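Long-range contacts in cocosin 1 acidic chain (Cocos nucifera, PDB 5WPW), which serves as a seed storage protein, a nutrient reservoir of the 11S globulin family that assembles into hexamers: residues R43-E47 and G210-R214; R61-Q67 and E112-V118; W125-N129 and G218-R223. The protein carries 2 engineered substitutions. All coordinates share one frame; numbering follows the deposited sequence.

Contact 1: residues R43-E47 and G210-R214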
ATOM      1  N   ARG A  43     -19.733 -14.277 -26.554  1.00 33.72           N
ATOM      2  CA  ARG A  43     -18.933 -15.320 -27.169  1.00 33.35           C
ATOM      3  C   ARG A  43     -18.652 -14.918 -28.610  1.00 34.86           C
ATOM      4  O   ARG A  43     -19.554 -14.470 -29.318  1.00 33.64           O
ATOM      5  CB  ARG A  43     -19.645 -16.683 -27.137  1.00 33.43           C
ATOM      6  CG  ARG A  43     -18.787 -17.807 -27.724  1.00 32.46           C
ATOM      7  CD  ARG A  43     -19.614 -19.022 -28.125  1.00 40.88           C
ATOM      8  NE  ARG A  43     -20.201 -19.663 -26.958  1.00 48.50           N
ATOM      9  CZ  ARG A  43     -21.436 -20.146 -26.914  1.00 45.51           C
ATOM     10  NH1 ARG A  43     -22.212 -20.060 -27.985  1.00 46.58           N
ATOM     11  NH2 ARG A  43     -21.900 -20.699 -25.795  1.00 42.78           N
ATOM     12  N   ARG A  44     -17.407 -15.073 -29.037  1.00 32.34           N
ATOM     13  CA  ARG A  44     -17.014 -14.787 -30.410  1.00 35.89           C
ATOM     14  C   ARG A  44     -16.391 -16.006 -31.068  1.00 35.16           C
ATOM     15  O   ARG A  44     -15.618 -16.742 -30.442  1.00 29.88           O
ATOM     16  CB  ARG A  44     -16.015 -13.647 -30.481  1.00 32.44           C
ATOM     17  CG  ARG A  44     -16.610 -12.361 -30.842  1.00 36.14           C
ATOM     18  CD  ARG A  44     -15.520 -11.412 -31.199  1.00 39.12           C
ATOM     19  NE  ARG A  44     -15.275 -10.461 -30.131  1.00 42.95           N
ATOM     20  CZ  ARG A  44     -15.994  -9.363 -29.943  1.00 42.35           C
ATOM     21  NH1 ARG A  44     -15.704  -8.547 -28.948  1.00 42.19           N
ATOM     22  NH2 ARG A  44     -16.998  -9.086 -30.758  1.00 40.63           N
ATOM     23  N   VAL A  45     -16.703 -16.197 -32.349  1.00 31.53           N
ATOM     24  CA  VAL A  45     -16.008 -17.163 -33.185  1.00 33.08           C
ATOM     25  C   VAL A  45     -15.346 -16.388 -34.313  1.00 38.70           C
ATOM     26  O   VAL A  45     -16.013 -15.625 -35.018  1.00 36.57           O
ATOM     27  CB  VAL A  45     -16.960 -18.238 -33.742  1.00 39.08           C
ATOM     28  CG1 VAL A  45     -16.231 -19.087 -34.760  1.00 38.58           C
ATOM     29  CG2 VAL A  45     -17.454 -19.112 -32.634  1.00 35.90           C
ATOM     30  N   ILE A  46     -14.040 -16.571 -34.468  1.00 36.14           N
ATOM     31  CA  ILE A  46     -13.242 -15.840 -35.443  1.00 38.35           C
ATOM     32  C   ILE A  46     -12.646 -16.874 -36.384  1.00 36.76           C
ATOM     33  O   ILE A  46     -11.741 -17.628 -35.999  1.00 35.78           O
ATOM     34  CB  ILE A  46     -12.139 -14.990 -34.783  1.00 34.67           C
ATOM     35  CG1 ILE A  46     -12.730 -13.977 -33.802  1.00 33.01           C
ATOM     36  CG2 ILE A  46     -11.301 -14.270 -35.824  1.00 30.90           C
ATOM     37  CD1 ILE A  46     -11.660 -13.253 -32.999  1.00 35.02           C
ATOM     38  N   GLU A  47     -13.151 -16.908 -37.625  1.00 38.95           N
ATOM     39  CA  GLU A  47     -12.647 -17.844 -38.609  1.00 35.39           C
ATOM     40  C   GLU A  47     -11.170 -17.591 -38.853  1.00 34.33           C
ATOM     41  O   GLU A  47     -10.656 -16.512 -38.537  1.00 40.01           O
ATOM     42  CB  GLU A  47     -13.415 -17.723 -39.927  1.00 44.07           C
ATOM     43  CG  GLU A  47     -14.921 -17.702 -39.790  1.00 43.55           C
ATOM     44  CD  GLU A  47     -15.449 -18.932 -39.096  1.00 49.61           C
ATOM     45  OE1 GLU A  47     -16.538 -18.833 -38.485  1.00 49.83           O
ATOM     46  OE2 GLU A  47     -14.778 -19.989 -39.161  1.00 48.92           O
ATOM     47  N   GLY A 210     -18.759  -5.792 -40.779  1.00 40.59           N
ATOM     48  CA  GLY A 210     -18.900  -6.007 -39.342  1.00 44.92           C
ATOM     49  C   GLY A 210     -17.563  -5.872 -38.626  1.00 41.54           C
ATOM     50  O   GLY A 210     -16.590  -5.329 -39.173  1.00 41.04           O
ATOM     51  N   GLU A 211     -17.504  -6.383 -37.386  1.00 39.48           N
ATOM     52  CA  GLU A 211     -16.319  -6.191 -36.552  1.00 33.73           C
ATOM     53  C   GLU A 211     -15.313  -7.339 -36.632  1.00 35.56           C
ATOM     54  O   GLU A 211     -14.240  -7.252 -36.025  1.00 32.16           O
ATOM     55  CB  GLU A 211     -16.732  -5.962 -35.092  1.00 37.21           C
ATOM     56  CG  GLU A 211     -17.445  -7.126 -34.484  1.00 40.40           C
ATOM     57  CD  GLU A 211     -17.402  -7.095 -32.962  1.00 46.95           C
ATOM     58  OE1 GLU A 211     -16.551  -6.370 -32.391  1.00 40.18           O
ATOM     59  OE2 GLU A 211     -18.215  -7.815 -32.342  1.00 51.75           O
ATOM     60  N   ILE A 212     -15.613  -8.406 -37.365  1.00 26.80           N
ATOM     61  CA  ILE A 212     -14.642  -9.444 -37.665  1.00 30.69           C
ATOM     62  C   ILE A 212     -14.555  -9.535 -39.184  1.00 31.73           C
ATOM     63  O   ILE A 212     -15.523  -9.943 -39.832  1.00 34.82           O
ATOM     64  CB  ILE A 212     -15.024 -10.796 -37.059  1.00 31.21           C
ATOM     65  CG1 ILE A 212     -15.328 -10.641 -35.561  1.00 34.05           C
ATOM     66  CG2 ILE A 212     -13.918 -11.796 -37.313  1.00 32.09           C
ATOM     67  CD1 ILE A 212     -16.067 -11.846 -34.962  1.00 34.26           C
ATOM     68  N   VAL A 213     -13.409  -9.149 -39.745  1.00 34.19           N
ATOM     69  CA  VAL A 213     -13.236  -8.998 -41.190  1.00 37.50           C
ATOM     70  C   VAL A 213     -12.160  -9.954 -41.690  1.00 35.89           C
ATOM     71  O   VAL A 213     -11.280 -10.379 -40.933  1.00 30.94           O
ATOM     72  CB  VAL A 213     -12.898  -7.532 -41.559  1.00 37.85           C
ATOM     73  CG1 VAL A 213     -13.861  -6.600 -40.867  1.00 32.47           C
ATOM     74  CG2 VAL A 213     -11.420  -7.178 -41.233  1.00 29.91           C
ATOM     75  N   ARG A 214     -12.227 -10.297 -42.982  1.00 34.51           N
ATOM     76  CA  ARG A 214     -11.289 -11.248 -43.564  1.00 35.00           C
ATOM     77  C   ARG A 214     -10.049 -10.516 -44.066  1.00 41.89           C
ATOM     78  O   ARG A 214     -10.158  -9.517 -44.786  1.00 45.50           O
ATOM     79  CB  ARG A 214     -11.953 -12.031 -44.705  1.00 42.88           C
ATOM     80  CG  ARG A 214     -11.180 -13.263 -45.195  1.00 44.18           C
ATOM     81  CD  ARG A 214     -11.427 -14.544 -44.351  1.00 50.02           C
ATOM     82  NE  ARG A 214     -12.839 -14.943 -44.270  1.00 52.80           N
ATOM     83  CZ  ARG A 214     -13.276 -16.118 -43.809  1.00 54.45           C
ATOM     84  NH1 ARG A 214     -12.412 -17.046 -43.389  1.00 48.50           N
ATOM     85  NH2 ARG A 214     -14.582 -16.369 -43.773  1.00 48.14           N
TER
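E211 OE2 is gripped by T24 OG1, through a hydrogen bond, and by R44, through a salt bridge to NH2 that is doubtful in detail: the two charged atoms are modelled too close, so the placement of both is uncertain and nothing finer rests on it. T24 OG1 is also bonded to R44 NH2. The site lies in the N-terminal cupin barrel, where strand 43-46 and strand 212-214 come from two different sheets. Their directions differ by just 3° and their axes stay 8.9 Å apart, evidence that they meet through side chains. As modelled, the guanidinium and carboxylate planes stand 88° apart. E211 gets there by an extended chain beyond CG (chi2 160°). Beside this polar group I212 supplies the apolar link: its CD1 reaches R44 CD at 3.8 Å and V45 O at 3.8 Å, and its CG2 meets I46 CG2 at 3.9 Å. L52 of strand 50-57 touches R44, E211 and I212. At the far end R214, bent at chi2 and chi3, brings NH1 to 3.7 Å from E47 CB; E47 OE2 stays 5.7 Å from R214 NH1, which makes a weak hydrogen bond to P48 O.

Contact 2: residues R61-Q67 and E112-V118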
ATOM      1  N   ARG A  61     -12.364  -6.478 -18.675  1.00 23.82           N
ATOM      2  CA  ARG A  61     -12.834  -7.807 -19.077  1.00 22.51           C
ATOM      3  C   ARG A  61     -11.754  -8.868 -18.932  1.00 23.08           C
ATOM      4  O   ARG A  61     -10.560  -8.572 -18.898  1.00 23.03           O
ATOM      5  CB  ARG A  61     -13.348  -7.783 -20.524  1.00 29.84           C
ATOM      6  CG  ARG A  61     -12.302  -8.037 -21.544  1.00 28.42           C
ATOM      7  CD  ARG A  61     -12.832  -7.740 -22.928  1.00 31.98           C
ATOM      8  NE  ARG A  61     -12.660  -6.332 -23.242  1.00 35.53           N
ATOM      9  CZ  ARG A  61     -12.802  -5.826 -24.454  1.00 36.37           C
ATOM     10  NH1 ARG A  61     -13.113  -6.628 -25.469  1.00 36.90           N
ATOM     11  NH2 ARG A  61     -12.615  -4.533 -24.651  1.00 33.91           N
ATOM     12  N   LEU A  62     -12.202 -10.130 -18.826  1.00 22.13           N
ATOM     13  CA  LEU A  62     -11.363 -11.304 -18.978  1.00 25.25           C
ATOM     14  C   LEU A  62     -11.895 -12.074 -20.172  1.00 20.96           C
ATOM     15  O   LEU A  62     -13.115 -12.227 -20.300  1.00 23.33           O
ATOM     16  CB  LEU A  62     -11.404 -12.227 -17.753  1.00 25.75           C
ATOM     17  CG  LEU A  62     -10.820 -11.701 -16.448  1.00 19.21           C
ATOM     18  CD1 LEU A  62     -10.672 -12.872 -15.490  1.00 20.87           C
ATOM     19  CD2 LEU A  62      -9.492 -11.019 -16.708  1.00 21.73           C
ATOM     20  N   VAL A  63     -10.992 -12.468 -21.068  1.00 23.69           N
ATOM     21  CA  VAL A  63     -11.305 -13.300 -22.228  1.00 23.30           C
ATOM     22  C   VAL A  63     -10.722 -14.683 -21.988  1.00 23.22           C
ATOM     23  O   VAL A  63      -9.544 -14.806 -21.636  1.00 30.60           O
ATOM     24  CB  VAL A  63     -10.737 -12.692 -23.521  1.00 26.78           C
ATOM     25  CG1 VAL A  63     -11.178 -13.529 -24.725  1.00 27.33           C
ATOM     26  CG2 VAL A  63     -11.163 -11.233 -23.655  1.00 25.85           C
ATOM     27  N   TYR A  64     -11.525 -15.726 -22.164  1.00 21.18           N
ATOM     28  CA  TYR A  64     -10.999 -17.085 -22.130  1.00 23.47           C
ATOM     29  C   TYR A  64     -11.007 -17.664 -23.540  1.00 24.30           C
ATOM     30  O   TYR A  64     -12.057 -17.687 -24.184  1.00 27.54           O
ATOM     31  CB  TYR A  64     -11.808 -18.000 -21.201  1.00 24.52           C
ATOM     32  CG  TYR A  64     -11.266 -19.422 -21.146  1.00 26.76           C
ATOM     33  CD1 TYR A  64     -10.056 -19.712 -20.507  1.00 28.17           C
ATOM     34  CD2 TYR A  64     -11.965 -20.472 -21.721  1.00 30.78           C
ATOM     35  CE1 TYR A  64      -9.560 -21.018 -20.459  1.00 27.78           C
ATOM     36  CE2 TYR A  64     -11.480 -21.771 -21.679  1.00 30.36           C
ATOM     37  CZ  TYR A  64     -10.282 -22.033 -21.054  1.00 29.80           C
ATOM     38  OH  TYR A  64      -9.812 -23.321 -21.018  1.00 31.56           O
ATOM     39  N   ILE A  65      -9.849 -18.146 -23.995  1.00 23.00           N
ATOM     40  CA  ILE A  65      -9.716 -18.779 -25.314  1.00 26.32           C
ATOM     41  C   ILE A  65     -10.147 -20.241 -25.163  1.00 26.08           C
ATOM     42  O   ILE A  65      -9.385 -21.077 -24.676  1.00 26.75           O
ATOM     43  CB  ILE A  65      -8.298 -18.666 -25.871  1.00 25.72           C
ATOM     44  CG1 ILE A  65      -7.793 -17.219 -25.861  1.00 24.55           C
ATOM     45  CG2 ILE A  65      -8.227 -19.224 -27.346  1.00 24.50           C
ATOM     46  CD1 ILE A  65      -8.663 -16.315 -26.579  1.00 23.61           C
ATOM     47  N   VAL A  66     -11.395 -20.531 -25.548  1.00 27.25           N
ATOM     48  CA  VAL A  66     -11.915 -21.896 -25.564  1.00 23.92           C
ATOM     49  C   VAL A  66     -11.212 -22.737 -26.625  1.00 33.87           C
ATOM     50  O   VAL A  66     -10.957 -23.934 -26.429  1.00 30.48           O
ATOM     51  CB  VAL A  66     -13.438 -21.864 -25.798  1.00 27.14           C
ATOM     52  CG1 VAL A  66     -14.007 -23.296 -25.925  1.00 31.41           C
ATOM     53  CG2 VAL A  66     -14.162 -21.129 -24.661  1.00 28.61           C
ATOM     54  N   GLN A  67     -10.893 -22.137 -27.769  1.00 27.29           N
ATOM     55  CA  GLN A  67     -10.384 -22.893 -28.899  1.00 30.43           C
ATOM     56  C   GLN A  67      -9.562 -21.967 -29.780  1.00 34.35           C
ATOM     57  O   GLN A  67      -9.888 -20.785 -29.894  1.00 33.12           O
ATOM     58  CB  GLN A  67     -11.567 -23.488 -29.677  1.00 29.70           C
ATOM     59  CG  GLN A  67     -11.208 -24.420 -30.830  1.00 41.08           C
ATOM     60  CD  GLN A  67     -12.434 -24.720 -31.679  1.00 40.54           C
ATOM     61  OE1 GLN A  67     -13.214 -25.616 -31.361  1.00 42.84           O
ATOM     62  NE2 GLN A  67     -12.625 -23.948 -32.737  1.00 39.23           N
ATOM     63  N   GLU A 112      -5.206 -22.001 -26.965  1.00 31.52           N
ATOM     64  CA  GLU A 112      -6.277 -22.590 -26.169  1.00 32.33           C
ATOM     65  C   GLU A 112      -5.889 -22.585 -24.702  1.00 29.03           C
ATOM     66  O   GLU A 112      -4.733 -22.836 -24.352  1.00 33.90           O
ATOM     67  CB  GLU A 112      -6.577 -24.022 -26.635  1.00 39.63           C
ATOM     68  CG  GLU A 112      -7.791 -24.653 -25.951  1.00 43.90           C
ATOM     69  CD  GLU A 112      -7.875 -26.153 -26.183  1.00 47.44           C
ATOM     70  OE1 GLU A 112      -8.558 -26.851 -25.395  1.00 52.12           O
ATOM     71  OE2 GLU A 112      -7.257 -26.627 -27.155  1.00 49.55           O
ATOM     72  N   GLY A 113      -6.856 -22.252 -23.851  1.00 31.92           N
ATOM     73  CA  GLY A 113      -6.642 -22.190 -22.427  1.00 28.87           C
ATOM     74  C   GLY A 113      -6.113 -20.867 -21.906  1.00 28.43           C
ATOM     75  O   GLY A 113      -5.991 -20.706 -20.684  1.00 28.11           O
ATOM     76  N   ASP A 114      -5.773 -19.926 -22.781  1.00 28.68           N
ATOM     77  CA  ASP A 114      -5.267 -18.652 -22.311  1.00 27.27           C
ATOM     78  C   ASP A 114      -6.393 -17.801 -21.738  1.00 25.82           C
ATOM     79  O   ASP A 114      -7.518 -17.808 -22.228  1.00 25.03           O
ATOM     80  CB  ASP A 114      -4.591 -17.883 -23.439  1.00 27.25           C
ATOM     81  CG  ASP A 114      -3.180 -18.331 -23.686  1.00 31.26           C
ATOM     82  OD1 ASP A 114      -2.611 -19.079 -22.878  1.00 30.51           O
ATOM     83  OD2 ASP A 114      -2.620 -17.900 -24.700  1.00 35.49           O
ATOM     84  N   VAL A 115      -6.062 -17.034 -20.706  1.00 27.43           N
ATOM     85  CA  VAL A 115      -6.913 -15.968 -20.198  1.00 27.13           C
ATOM     86  C   VAL A 115      -6.220 -14.659 -20.519  1.00 23.71           C
ATOM     87  O   VAL A 115      -5.030 -14.499 -20.214  1.00 24.68           O
ATOM     88  CB  VAL A 115      -7.158 -16.070 -18.683  1.00 23.98           C
ATOM     89  CG1 VAL A 115      -7.922 -14.864 -18.260  1.00 20.79           C
ATOM     90  CG2 VAL A 115      -7.944 -17.320 -18.351  1.00 29.08           C
ATOM     91  N   LEU A 116      -6.945 -13.746 -21.158  1.00 23.68           N
ATOM     92  CA  LEU A 116      -6.460 -12.405 -21.463  1.00 26.37           C
ATOM     93  C   LEU A 116      -7.252 -11.386 -20.658  1.00 22.49           C
ATOM     94  O   LEU A 116      -8.481 -11.475 -20.580  1.00 23.70           O
ATOM     95  CB  LEU A 116      -6.609 -12.096 -22.949  1.00 25.27           C
ATOM     96  CG  LEU A 116      -5.782 -13.012 -23.836  1.00 27.63           C
ATOM     97  CD1 LEU A 116      -6.659 -13.715 -24.858  1.00 31.15           C
ATOM     98  CD2 LEU A 116      -4.723 -12.165 -24.494  1.00 35.29           C
ATOM     99  N   ALA A 117      -6.545 -10.420 -20.069  1.00 22.53           N
ATOM    100  CA  ALA A 117      -7.150  -9.341 -19.280  1.00 25.50           C
ATOM    101  C   ALA A 117      -6.982  -8.028 -20.038  1.00 21.87           C
ATOM    102  O   ALA A 117      -5.848  -7.605 -20.307  1.00 25.52           O
ATOM    103  CB  ALA A 117      -6.512  -9.227 -17.900  1.00 25.04           C
ATOM    104  N   VAL A 118      -8.099  -7.390 -20.371  1.00 22.71           N
ATOM    105  CA  VAL A 118      -8.109  -6.110 -21.076  1.00 23.88           C
ATOM    106  C   VAL A 118      -8.700  -5.002 -20.203  1.00 22.18           C
ATOM    107  O   VAL A 118      -9.918  -4.973 -20.010  1.00 20.97           O
ATOM    108  CB  VAL A 118      -8.907  -6.247 -22.384  1.00 22.48           C
ATOM    109  CG1 VAL A 118      -8.920  -4.944 -23.135  1.00 27.23           C
ATOM    110  CG2 VAL A 118      -8.329  -7.352 -23.240  1.00 29.93           C
TER
HETATM  111  O   HOH W   1     -11.950  -3.963 -21.557  1.00 28.44           O
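V63 and L116 form a hydrogen-bonded antiparallel pair, and so do R61 and V118. They join strands 61-67 and 114-118, neighbours in the larger sheet of the N-terminal cupin barrel, with axes 4.6 Å apart and directions at 158°. V63 N to L116 O, at 2.7 Å and 172°, is the shortest of the six backbone bonds. I65 N then bonds D114 O, and G113 N returns to I65 O at 2.9 Å. A water takes the N-H of R61 NE at 3.0 Å and probably donates to V118 O, 2.7 Å away, the carbonyl that R61 N already uses. Apolar contacts divide by face. With L62 and Y64 lie A117 and V115: L62 CD2 meets A117 CB at 3.7 Å, and Y64, its CG opposite the backbone N (chi1 -180°), turns a ring edge to V115 CG2, which lies in the ring plane. On the face of V63 and L116, the R61 side chain runs alongside V118. I65 CD1 also touches L116 CD1 at 3.7 Å. V66 and Q67 both face V135, a classic beta bulge. The pair lies between strands 134-140 and 251-253, while L281 and I284 of helix 281-284 pack on L62 and A117.

Contact 3: residues W125-N129 and G218-R223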
ATOM      1  N   TRP A 125      -7.197  -5.556 -30.299  1.00 25.65           N
ATOM      2  CA  TRP A 125      -7.536  -6.256 -31.539  1.00 26.45           C
ATOM      3  C   TRP A 125      -7.000  -7.688 -31.479  1.00 29.69           C
ATOM      4  O   TRP A 125      -6.099  -8.006 -30.696  1.00 28.40           O
ATOM      5  CB  TRP A 125      -6.999  -5.497 -32.787  1.00 24.32           C
ATOM      6  CG  TRP A 125      -5.513  -5.288 -32.808  1.00 27.14           C
ATOM      7  CD1 TRP A 125      -4.837  -4.167 -32.387  1.00 31.09           C
ATOM      8  CD2 TRP A 125      -4.519  -6.194 -33.291  1.00 23.34           C
ATOM      9  NE1 TRP A 125      -3.488  -4.335 -32.566  1.00 26.18           N
ATOM     10  CE2 TRP A 125      -3.264  -5.575 -33.109  1.00 22.24           C
ATOM     11  CE3 TRP A 125      -4.566  -7.487 -33.842  1.00 26.46           C
ATOM     12  CZ2 TRP A 125      -2.068  -6.191 -33.461  1.00 26.38           C
ATOM     13  CZ3 TRP A 125      -3.371  -8.105 -34.193  1.00 25.99           C
ATOM     14  CH2 TRP A 125      -2.137  -7.458 -33.998  1.00 25.72           C
ATOM     15  N   CYS A 126      -7.541  -8.543 -32.350  1.00 26.45           N
ATOM     16  CA  CYS A 126      -7.379  -9.993 -32.236  1.00 28.22           C
ATOM     17  C   CYS A 126      -7.365 -10.596 -33.627  1.00 26.59           C
ATOM     18  O   CYS A 126      -8.314 -10.374 -34.379  1.00 28.55           O
ATOM     19  CB  CYS A 126      -8.533 -10.605 -31.448  1.00 25.38           C
ATOM     20  SG  CYS A 126      -8.380 -12.368 -31.184  1.00 37.34           S
ATOM     21  N   TYR A 127      -6.331 -11.370 -33.950  1.00 27.53           N
ATOM     22  CA  TYR A 127      -6.222 -11.970 -35.285  1.00 29.99           C
ATOM     23  C   TYR A 127      -5.995 -13.477 -35.179  1.00 29.82           C
ATOM     24  O   TYR A 127      -5.109 -13.935 -34.444  1.00 32.02           O
ATOM     25  CB  TYR A 127      -5.097 -11.315 -36.084  1.00 26.58           C
ATOM     26  CG  TYR A 127      -4.793 -11.984 -37.434  1.00 28.93           C
ATOM     27  CD1 TYR A 127      -5.662 -11.850 -38.516  1.00 33.89           C
ATOM     28  CD2 TYR A 127      -3.631 -12.737 -37.616  1.00 36.30           C
ATOM     29  CE1 TYR A 127      -5.378 -12.464 -39.772  1.00 31.27           C
ATOM     30  CE2 TYR A 127      -3.336 -13.365 -38.861  1.00 30.45           C
ATOM     31  CZ  TYR A 127      -4.212 -13.216 -39.926  1.00 36.55           C
ATOM     32  OH  TYR A 127      -3.916 -13.822 -41.157  1.00 36.59           O
ATOM     33  N   ASN A 128      -6.771 -14.241 -35.950  1.00 31.60           N
ATOM     34  CA  ASN A 128      -6.672 -15.701 -35.988  1.00 34.12           C
ATOM     35  C   ASN A 128      -5.714 -16.109 -37.098  1.00 41.64           C
ATOM     36  O   ASN A 128      -6.068 -16.047 -38.274  1.00 34.15           O
ATOM     37  CB  ASN A 128      -8.055 -16.313 -36.206  1.00 33.77           C
ATOM     38  CG  ASN A 128      -8.034 -17.839 -36.244  1.00 33.17           C
ATOM     39  OD1 ASN A 128      -6.987 -18.476 -36.068  1.00 31.50           O
ATOM     40  ND2 ASN A 128      -9.197 -18.422 -36.443  1.00 33.33           N
ATOM     41  N   ASN A 129      -4.510 -16.540 -36.731  1.00 35.90           N
ATOM     42  CA  ASN A 129      -3.519 -16.953 -37.714  1.00 41.94           C
ATOM     43  C   ASN A 129      -3.348 -18.464 -37.790  1.00 45.51           C
ATOM     44  O   ASN A 129      -2.386 -18.938 -38.400  1.00 46.18           O
ATOM     45  CB  ASN A 129      -2.173 -16.300 -37.417  1.00 44.13           C
ATOM     46  CG  ASN A 129      -1.605 -16.732 -36.093  1.00 43.34           C
ATOM     47  OD1 ASN A 129      -2.226 -17.477 -35.332  1.00 44.78           O
ATOM     48  ND2 ASN A 129      -0.421 -16.262 -35.804  1.00 47.02           N
ATOM     49  N   GLY A 218      -3.568 -12.709 -45.645  1.00 40.46           N
ATOM     50  CA  GLY A 218      -2.948 -12.954 -44.363  1.00 39.60           C
ATOM     51  C   GLY A 218      -2.648 -11.621 -43.721  1.00 36.31           C
ATOM     52  O   GLY A 218      -2.664 -10.580 -44.386  1.00 38.88           O
ATOM     53  N   LEU A 219      -2.398 -11.612 -42.429  1.00 40.53           N
ATOM     54  CA  LEU A 219      -2.029 -10.388 -41.736  1.00 33.19           C
ATOM     55  C   LEU A 219      -0.590 -10.549 -41.293  1.00 34.10           C
ATOM     56  O   LEU A 219      -0.289 -11.411 -40.466  1.00 39.01           O
ATOM     57  CB  LEU A 219      -2.947 -10.131 -40.545  1.00 36.22           C
ATOM     58  CG  LEU A 219      -2.697  -8.814 -39.816  1.00 36.49           C
ATOM     59  CD1 LEU A 219      -3.401  -7.723 -40.569  1.00 34.93           C
ATOM     60  CD2 LEU A 219      -3.191  -8.888 -38.369  1.00 35.47           C
ATOM     61  N   GLN A 220       0.300  -9.728 -41.824  1.00 33.57           N
ATOM     62  CA  GLN A 220       1.690  -9.759 -41.397  1.00 36.60           C
ATOM     63  C   GLN A 220       1.928  -8.618 -40.423  1.00 34.10           C
ATOM     64  O   GLN A 220       1.647  -7.455 -40.732  1.00 35.98           O
ATOM     65  CB  GLN A 220       2.653  -9.666 -42.578  1.00 36.77           C
ATOM     66  CG  GLN A 220       2.650 -10.914 -43.459  1.00 43.01           C
ATOM     67  CD  GLN A 220       3.655 -11.961 -43.006  1.00 48.69           C
ATOM     68  OE1 GLN A 220       3.280 -13.016 -42.491  1.00 51.01           O
ATOM     69  NE2 GLN A 220       4.941 -11.671 -43.193  1.00 52.47           N
ATOM     70  N   VAL A 221       2.419  -8.964 -39.241  1.00 39.70           N
ATOM     71  CA  VAL A 221       2.840  -8.001 -38.237  1.00 38.90           C
ATOM     72  C   VAL A 221       4.230  -8.424 -37.792  1.00 38.27           C
ATOM     73  O   VAL A 221       4.684  -9.528 -38.081  1.00 36.31           O
ATOM     74  CB  VAL A 221       1.874  -7.944 -37.037  1.00 32.80           C
ATOM     75  CG1 VAL A 221       0.447  -7.772 -37.499  1.00 32.55           C
ATOM     76  CG2 VAL A 221       2.019  -9.193 -36.182  1.00 37.38           C
ATOM     77  N   LEU A 222       4.915  -7.540 -37.088  1.00 31.55           N
ATOM     78  CA  LEU A 222       6.206  -7.923 -36.540  1.00 31.13           C
ATOM     79  C   LEU A 222       5.986  -8.799 -35.312  1.00 39.24           C
ATOM     80  O   LEU A 222       5.263  -8.414 -34.386  1.00 36.14           O
ATOM     81  CB  LEU A 222       7.031  -6.694 -36.180  1.00 31.31           C
ATOM     82  CG  LEU A 222       7.517  -5.844 -37.360  1.00 33.57           C
ATOM     83  CD1 LEU A 222       7.458  -4.374 -36.999  1.00 36.03           C
ATOM     84  CD2 LEU A 222       8.938  -6.223 -37.669  1.00 39.54           C
ATOM     85  N   ARG A 223       6.589  -9.979 -35.312  1.00 35.45           N
ATOM     86  CA  ARG A 223       6.458 -10.879 -34.170  1.00 39.40           C
ATOM     87  C   ARG A 223       7.504 -11.981 -34.240  1.00 44.33           C
ATOM     88  O   ARG A 223       7.838 -12.462 -35.335  1.00 44.75           O
ATOM     89  CB  ARG A 223       5.071 -11.500 -34.126  1.00 43.43           C
ATOM     90  CG  ARG A 223       4.700 -12.160 -35.423  1.00 40.55           C
ATOM     91  CD  ARG A 223       3.946 -13.418 -35.159  1.00 48.74           C
ATOM     92  NE  ARG A 223       3.179 -13.810 -36.328  1.00 52.22           N
ATOM     93  CZ  ARG A 223       2.285 -14.783 -36.314  1.00 53.28           C
ATOM     94  NH1 ARG A 223       2.069 -15.443 -35.180  1.00 50.07           N
ATOM     95  NH2 ARG A 223       1.614 -15.091 -37.418  1.00 56.07           N
TER
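L219 packs over one face of the Y127 ring, and this pair is the apolar centre of the contact. Its CB stands 3.5 Å from the ring centroid and 15° off the normal, a CH-pi contact. The two side chains run past each other in opposite directions, which is why the leucine branch ends near the root of the tyrosine and its CB near the hydroxyl end. L219 has CG opposite the backbone N (chi1 -176°), and its CD2 reaches Y127 CG at 3.6 Å. Further out, W125 extends the apolar surface: CZ3 comes to 4.3 Å from L219 CD2, and CH2 to 4.4 Å from V221 CG1, both approaches oblique to the indole. I71 of strand 70-74 touches W125 and V221.

The polar edge begins at the tyrosine hydroxyl. L219 N donates to Y127 OH at 3.0 Å, with a bent N-H...O angle of 140°, and G218 CA is 3.5 Å from the same Y127 OH. Beyond it, the amide end of N129 lies close to the guanidinium of R223, though which way round the amide sits is uncertain; R223 NH1 makes a weak hydrogen bond to Q109 OE1. A neighbouring subunit contributes too: its P385 packs on W125 and V221, its N391 on L219, and its E387 OE2 accepts a bond from Q220 N. An irregular chain, following strand 212-214, thus packs against the end of a strand of the N-terminal cupin barrel and lies at a subunit interface, consistent with the head-to-tail joining of cupin domains in 11S globulin trimers.

Overall arrangement
The three contacts belong to the N-terminal cupin half of the subunit. Contacts 1 and 3 touch directly: I46 O and N128 ND2 stand 2.7 Å apart in a probable hydrogen bond, and I46 CD1 meets C126 SG at 3.9 Å. Their centres lie 14 Å apart, and both reach the same second subunit. Along the chain their segments alternate, so the two loops they close overlap in sequence, whereas contact 2 is nested inside the loop closed by contact 1. Contact 2 keeps apart, its centre 16 Å from that of contact 1 and 17 Å from that of contact 3, yet strand 61-67 shares the larger sheet with strand 40-46, and strand 114-118 is followed in sequence by strand 124-127.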